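Long-range contact in NAD-dependent benzaldehyde dehydrogenase (Legionella pneumophila, PDB 3RHE), which probably acts as an NAD-dependent benzaldehyde dehydrogenase, although its fold is that of the glyoxalase and bleomycin-resistance (vicinal oxygen chelate) superfamily: residues P7-P17 / L48-I58. Sequence-based numbering, arbitrary orientation.
Sequences PNLVLFYVKNP and LRLGLWAQEEI
Val10 and Arg49 open a ladder of six backbone hydrogen bonds that joins strands 8-14 and 49-54 in parallel. Val10 N donates to Arg49 O and Val10 O accepts from Gly51 N (2.7 Å); Phe12 and Val14 repeat the pattern, the last bond reaching Gln55 N. Gly51, with no side chain, lets Leu11 CD1 lie 3.9 Å from Gly51 CA.

A second set of polar bonds starts from Arg49. Its chain, bent at chi3 (-59°), turns the guanidinium edge toward the other strand's first carbonyls: Arg49 NE donates to Asn8 O at 3.0 Å, in the guanidinium plane but from above the carbonyl plane, and NH2 gives a weak bond to Pro7 O. NH2 also bonds Gln74 OE1 on strand 69-74, which pairs with the far side of strand 8-14.

Apolar groups cover both faces of the ladder. On the face that meets helix 17-28 through Tyr24, Leu50 CD1 sits over the centre of the Phe12 ring, 4.0 Å from its centroid, a CH-pi contact, and Leu52 CD2 meets Phe12 CB. On the other face, Ile58 folds back after the 3-10 turn 55-57 and lays CG1 over the Tyr13 ring, while Ile58 CG2 touches Tyr13 OH at 3.5 Å. That hydroxyl hydrogen-bonds Glu70 and Arg117, so Tyr13 combines an apolar ring face with a polar end. Where the chain turns into helix 17-28, Pro17 CG packs on Ala54 CB (3.6 Å), a methyl small enough for so close an approach.

The contact joins two neighbouring parallel strands of the mixed sheet, with helix 17-28 and strand 39-43 between them in the chain; backbone bonds fix the strand register, Arg49 ties down the N-terminal end, and branched and aromatic side chains pack over the two faces.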
# COMPACT_ATOMS: atom_id res chain seq x y z
N PRO A 7 5.98 9.96 1.72
CA PRO A 7 4.75 9.51 1.06
C PRO A 7 4.89 8.07 0.60
O PRO A 7 3.91 7.35 0.41
CB PRO A 7 4.66 10.39 -0.19
CG PRO A 7 5.77 11.39 -0.08
CD PRO A 7 6.76 10.88 0.89
N ASN A 8 6.13 7.65 0.40
CA ASN A 8 6.37 6.33 -0.13
C ASN A 8 6.16 5.25 0.91
O ASN A 8 6.48 5.41 2.10
CB ASN A 8 7.74 6.26 -0.82
CG ASN A 8 7.70 6.85 -2.22
OD1 ASN A 8 6.77 6.60 -2.98
ND2 ASN A 8 8.70 7.65 -2.56
N LEU A 9 5.56 4.15 0.47
CA LEU A 9 5.24 3.07 1.37
C LEU A 9 5.33 1.75 0.64
O LEU A 9 4.66 1.54 -0.38
CB LEU A 9 3.85 3.29 1.96
CG LEU A 9 3.17 2.16 2.74
CD1 LEU A 9 3.95 1.78 4.01
CD2 LEU A 9 1.74 2.59 3.09
N VAL A 10 6.16 0.85 1.15
CA VAL A 10 6.27 -0.49 0.61
C VAL A 10 5.23 -1.35 1.33
O VAL A 10 5.19 -1.38 2.55
CB VAL A 10 7.69 -1.05 0.83
CG1 VAL A 10 7.80 -2.50 0.32
CG2 VAL A 10 8.70 -0.15 0.13
N LEU A 11 4.38 -2.02 0.56
CA LEU A 11 3.31 -2.83 1.12
C LEU A 11 3.57 -4.30 0.84
O LEU A 11 3.65 -4.71 -0.30
CB LEU A 11 1.96 -2.43 0.49
CG LEU A 11 0.89 -1.58 1.19
CD1 LEU A 11 1.35 -0.92 2.47
CD2 LEU A 11 0.27 -0.58 0.19
N PHE A 12 3.70 -5.09 1.90
CA PHE A 12 3.83 -6.53 1.78
C PHE A 12 2.49 -7.19 2.08
O PHE A 12 1.90 -6.95 3.14
CB PHE A 12 4.90 -7.05 2.76
CG PHE A 12 6.32 -6.94 2.25
CD1 PHE A 12 6.60 -6.31 1.04
CD2 PHE A 12 7.37 -7.45 2.98
CE1 PHE A 12 7.92 -6.21 0.57
CE2 PHE A 12 8.68 -7.36 2.52
CZ PHE A 12 8.95 -6.74 1.31
N TYR A 13 2.00 -8.02 1.16
CA TYR A 13 0.87 -8.87 1.46
C TYR A 13 1.34 -9.98 2.40
O TYR A 13 2.32 -10.66 2.11
CB TYR A 13 0.30 -9.49 0.18
CG TYR A 13 -0.16 -8.49 -0.88
CD1 TYR A 13 -0.37 -7.15 -0.56
CD2 TYR A 13 -0.43 -8.90 -2.19
CE1 TYR A 13 -0.81 -6.23 -1.54
CE2 TYR A 13 -0.86 -8.00 -3.17
CZ TYR A 13 -1.06 -6.67 -2.84
OH TYR A 13 -1.50 -5.79 -3.81
N VAL A 14 0.66 -10.16 3.54
CA VAL A 14 1.01 -11.20 4.50
C VAL A 14 -0.19 -12.09 4.90
O VAL A 14 -1.33 -11.63 4.99
CB VAL A 14 1.65 -10.62 5.78
CG1 VAL A 14 2.91 -9.83 5.46
CG2 VAL A 14 0.64 -9.76 6.57
N LYS A 15 0.09 -13.37 5.14
CA LYS A 15 -0.97 -14.28 5.59
C LYS A 15 -1.50 -13.91 6.98
O LYS A 15 -2.71 -13.95 7.23
CB LYS A 15 -0.47 -15.73 5.62
CG LYS A 15 -0.42 -16.42 4.27
CD LYS A 15 -0.18 -17.92 4.44
CE LYS A 15 -0.95 -18.74 3.41
NZ LYS A 15 -0.70 -20.21 3.55
N ASN A 16 -0.59 -13.53 7.87
CA ASN A 16 -0.96 -13.21 9.25
C ASN A 16 -0.19 -12.00 9.77
O ASN A 16 0.96 -12.14 10.19
CB ASN A 16 -0.70 -14.41 10.16
CG ASN A 16 -1.18 -14.19 11.60
OD1 ASN A 16 -1.00 -13.11 12.17
ND2 ASN A 16 -1.77 -15.22 12.19
N PRO A 17 -0.82 -10.82 9.74
CA PRO A 17 -0.19 -9.56 10.16
C PRO A 17 0.35 -9.62 11.60
O PRO A 17 1.37 -8.99 11.88
CB PRO A 17 -1.33 -8.55 10.04
CG PRO A 17 -2.20 -9.12 8.96
CD PRO A 17 -2.17 -10.60 9.17
N LEU A 48 12.38 4.89 5.29
CA LEU A 48 11.56 3.95 4.53
C LEU A 48 10.37 3.45 5.37
O LEU A 48 10.51 3.15 6.56
CB LEU A 48 12.38 2.77 4.01
CG LEU A 48 11.60 1.80 3.10
CD1 LEU A 48 12.42 1.38 1.88
CD2 LEU A 48 11.09 0.58 3.88
N ARG A 49 9.20 3.39 4.74
CA ARG A 49 8.00 2.92 5.42
C ARG A 49 7.58 1.55 4.88
O ARG A 49 7.44 1.37 3.67
CB ARG A 49 6.86 3.93 5.26
CG ARG A 49 7.14 5.29 5.89
CD ARG A 49 5.85 6.12 6.00
NE ARG A 49 5.21 6.33 4.70
CZ ARG A 49 3.95 6.71 4.53
NH1 ARG A 49 3.16 6.90 5.58
NH2 ARG A 49 3.46 6.89 3.31
N LEU A 50 7.36 0.61 5.79
CA LEU A 50 6.98 -0.75 5.41
C LEU A 50 5.66 -1.15 6.06
O LEU A 50 5.54 -1.17 7.30
CB LEU A 50 8.08 -1.75 5.79
CG LEU A 50 7.73 -3.23 5.63
CD1 LEU A 50 7.65 -3.62 4.16
CD2 LEU A 50 8.77 -4.10 6.35
N GLY A 51 4.67 -1.45 5.22
CA GLY A 51 3.39 -1.94 5.68
C GLY A 51 3.18 -3.43 5.46
O GLY A 51 3.53 -4.00 4.41
N LEU A 52 2.60 -4.08 6.46
CA LEU A 52 2.24 -5.48 6.39
C LEU A 52 0.71 -5.58 6.40
O LEU A 52 0.07 -5.25 7.39
CB LEU A 52 2.83 -6.24 7.58
CG LEU A 52 4.33 -6.00 7.84
CD1 LEU A 52 4.75 -6.59 9.20
CD2 LEU A 52 5.20 -6.56 6.69
N TRP A 53 0.15 -6.07 5.30
CA TRP A 53 -1.28 -6.00 5.05
C TRP A 53 -1.88 -7.39 4.80
O TRP A 53 -1.42 -8.14 3.92
CB TRP A 53 -1.50 -5.06 3.85
CG TRP A 53 -2.88 -4.50 3.66
CD1 TRP A 53 -3.92 -4.50 4.57
CD2 TRP A 53 -3.36 -3.82 2.50
NE1 TRP A 53 -5.03 -3.87 4.01
CE2 TRP A 53 -4.71 -3.44 2.75
CE3 TRP A 53 -2.79 -3.50 1.26
CZ2 TRP A 53 -5.48 -2.77 1.80
CZ3 TRP A 53 -3.57 -2.82 0.31
CH2 TRP A 53 -4.90 -2.47 0.60
N ALA A 54 -2.90 -7.74 5.59
CA ALA A 54 -3.54 -9.05 5.48
C ALA A 54 -3.98 -9.35 4.05
O ALA A 54 -4.76 -8.60 3.45
CB ALA A 54 -4.72 -9.18 6.45
N GLN A 55 -3.48 -10.46 3.52
CA GLN A 55 -3.69 -10.85 2.13
C GLN A 55 -5.18 -10.89 1.78
O GLN A 55 -5.58 -10.55 0.66
CB GLN A 55 -3.06 -12.22 1.89
CG GLN A 55 -2.79 -12.56 0.43
CD GLN A 55 -1.95 -13.83 0.28
OE1 GLN A 55 -1.64 -14.24 -0.84
NE2 GLN A 55 -1.60 -14.45 1.41
N GLU A 56 -6.00 -11.29 2.74
CA GLU A 56 -7.43 -11.44 2.52
C GLU A 56 -8.13 -10.10 2.35
O GLU A 56 -9.25 -10.03 1.84
CB GLU A 56 -8.05 -12.24 3.67
CG GLU A 56 -7.52 -11.87 5.06
CD GLU A 56 -6.30 -12.69 5.49
OE1 GLU A 56 -6.48 -13.68 6.23
OE2 GLU A 56 -5.16 -12.35 5.10
N GLU A 57 -7.47 -9.03 2.79
CA GLU A 57 -8.04 -7.68 2.70
C GLU A 57 -7.75 -6.95 1.39
O GLU A 57 -8.31 -5.88 1.13
CB GLU A 57 -7.54 -6.83 3.86
CG GLU A 57 -7.91 -7.40 5.22
CD GLU A 57 -9.39 -7.27 5.50
OE1 GLU A 57 -9.90 -6.13 5.38
OE2 GLU A 57 -10.04 -8.29 5.83
N ILE A 58 -6.86 -7.49 0.56
CA ILE A 58 -6.42 -6.73 -0.60
C ILE A 58 -7.48 -6.65 -1.70
O ILE A 58 -8.14 -7.64 -2.01
CB ILE A 58 -5.16 -7.31 -1.24
CG1 ILE A 58 -4.13 -7.68 -0.17
CG2 ILE A 58 -4.60 -6.33 -2.25
CD1 ILE A 58 -3.75 -6.54 0.73